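Local coordinates for flagellar hook-associated protein 2 (Helicobacter pylori, PDB 6IWY) that caps the distal end of the flagellar filament and promotes polymerization of flagellin monomers there, preventing their leakage from the growing tip, at residues S151-L155 with E166-M170. Numbering follows the deposited sequence.
Sequences SEVSL and EVPIM
Residues 151-155 and 166-170 run antiparallel, with 154-155 and 166-168 in extended strand conformation. Leu155 and Val167 form a hydrogen-bonded pair with CA atoms 5.1 Å apart. Leu155 N donates to Val167 O (2.9 Å), and Val167 N donates to Leu155 O (2.8 Å). Ser154 and Pro168 form the next, non-hydrogen-bonded pair, CA to CA 4.3 Å. Pro168 lacks an amide hydrogen, but none is missed, as its N points away from the partner strand. Ile169 N donates to Val153 O (3.0 Å), continuing the pairing by one bond. At Glu152 the backbone leaves the extended conformation (-70/-26) and regular pairing ends, although Ser151 still lies beside Pro168.

Leu155 and Val167 share one face of the sheet, CB to CB 4.3 Å. With chi1 m and chi2 p, Ile169 brings CD1 to 3.6 Å from Leu155 CD1. Val153 CG1 packs on Ile169 CB at 4.0 Å. Helix 179-196 covers this apolar group: Met190 touches Leu155 and Ile169, and Ala193 touches Val167. Ser154 and Pro168 lie on the opposite face. There Ser154 OG, in the p rotamer, donates to Glu166 OE2 (3.1 Å). Ser151 OG sits 3.3 Å from Pro168 CB.

The arrangement is a beta hairpin, 154-158 with 164-173, forming the two central strands of a four-stranded antiparallel sheet. One face of that sheet packs on a helix in this part of the flagellar cap protein.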
loop_
_atom_site.group_PDB
_atom_site.type_symbol
_atom_site.label_atom_id
_atom_site.label_comp_id
_atom_site.label_asym_id
_atom_site.label_seq_id
_atom_site.Cartn_x
_atom_site.Cartn_y
_atom_site.Cartn_z
ATOM N N SER A 151 -7.751 20.058 17.453
ATOM C CA SER A 151 -6.482 20.134 16.744
ATOM C C SER A 151 -6.683 20.753 15.372
ATOM O O SER A 151 -7.616 20.418 14.669
ATOM C CB SER A 151 -5.878 18.761 16.537
ATOM O OG SER A 151 -5.393 18.220 17.743
ATOM N N GLU A 152 -5.810 21.673 14.999
ATOM C CA GLU A 152 -5.856 22.239 13.649
ATOM C C GLU A 152 -5.415 21.190 12.604
ATOM O O GLU A 152 -5.812 21.257 11.482
ATOM C CB GLU A 152 -5.019 23.514 13.597
ATOM C CG GLU A 152 -5.611 24.581 14.472
ATOM C CD GLU A 152 -4.933 25.944 14.366
ATOM O OE1 GLU A 152 -3.688 26.019 14.416
ATOM O OE2 GLU A 152 -5.671 26.951 14.267
ATOM N N VAL A 153 -4.597 20.230 13.011
ATOM C CA VAL A 153 -4.247 19.080 12.212
ATOM C C VAL A 153 -4.129 17.902 13.152
ATOM O O VAL A 153 -3.453 18.006 14.162
ATOM C CB VAL A 153 -2.889 19.264 11.481
ATOM C CG1 VAL A 153 -2.299 17.885 11.016
ATOM C CG2 VAL A 153 -3.042 20.206 10.274
ATOM N N SER A 154 -4.776 16.784 12.821
ATOM C CA SER A 154 -4.556 15.526 13.549
ATOM C C SER A 154 -4.589 14.340 12.602
ATOM O O SER A 154 -5.268 14.371 11.592
ATOM C CB SER A 154 -5.586 15.319 14.644
ATOM O OG SER A 154 -6.789 14.835 14.113
ATOM N N LEU A 155 -3.816 13.323 12.958
ATOM C CA LEU A 155 -3.673 12.092 12.196
ATOM C C LEU A 155 -4.555 11.036 12.840
ATOM O O LEU A 155 -4.364 10.708 14.031
ATOM C CB LEU A 155 -2.230 11.580 12.288
ATOM C CG LEU A 155 -1.262 11.951 11.195
ATOM C CD1 LEU A 155 0.104 11.556 11.618
ATOM C CD2 LEU A 155 -1.696 11.183 9.938
ATOM N N GLU A 166 -6.767 9.379 17.454
ATOM C CA GLU A 166 -6.439 10.671 16.904
ATOM C C GLU A 166 -5.118 11.123 17.531
ATOM O O GLU A 166 -4.958 11.099 18.738
ATOM C CB GLU A 166 -7.577 11.628 17.242
ATOM C CG GLU A 166 -7.894 12.613 16.128
ATOM C CD GLU A 166 -9.292 13.280 16.217
ATOM O OE1 GLU A 166 -10.159 12.844 17.037
ATOM O OE2 GLU A 166 -9.504 14.264 15.446
ATOM N N VAL A 167 -4.145 11.468 16.709
ATOM C CA VAL A 167 -2.864 11.966 17.203
ATOM C C VAL A 167 -2.757 13.433 16.801
ATOM O O VAL A 167 -2.619 13.749 15.610
ATOM C CB VAL A 167 -1.709 11.208 16.558
ATOM C CG1 VAL A 167 -0.389 11.742 17.070
ATOM C CG2 VAL A 167 -1.862 9.687 16.784
ATOM N N PRO A 168 -2.862 14.344 17.773
ATOM C CA PRO A 168 -2.725 15.759 17.456
ATOM C C PRO A 168 -1.382 16.003 16.862
ATOM O O PRO A 168 -0.470 15.353 17.262
ATOM C CB PRO A 168 -2.805 16.426 18.833
ATOM C CG PRO A 168 -3.601 15.495 19.678
ATOM C CD PRO A 168 -3.304 14.118 19.160
ATOM N N ILE A 169 -1.248 16.892 15.895
ATOM C CA ILE A 169 0.075 17.281 15.420
ATOM C C ILE A 169 0.293 18.768 15.657
ATOM O O ILE A 169 -0.361 19.598 15.034
ATOM C CB ILE A 169 0.295 16.922 13.923
ATOM C CG1 ILE A 169 0.721 15.439 13.783
ATOM C CG2 ILE A 169 1.398 17.795 13.290
ATOM C CD1 ILE A 169 -0.411 14.411 13.799
ATOM N N MET A 170 1.217 19.088 16.561
ATOM C CA MET A 170 1.525 20.475 16.937
ATOM C C MET A 170 2.887 20.897 16.420
ATOM O O MET A 170 3.857 20.117 16.475
ATOM C CB MET A 170 1.537 20.641 18.446
ATOM C CG MET A 170 0.282 20.120 19.130
ATOM S SD MET A 170 -1.247 20.843 18.462
ATOM C CE MET A 170 -2.341 20.335 19.795
#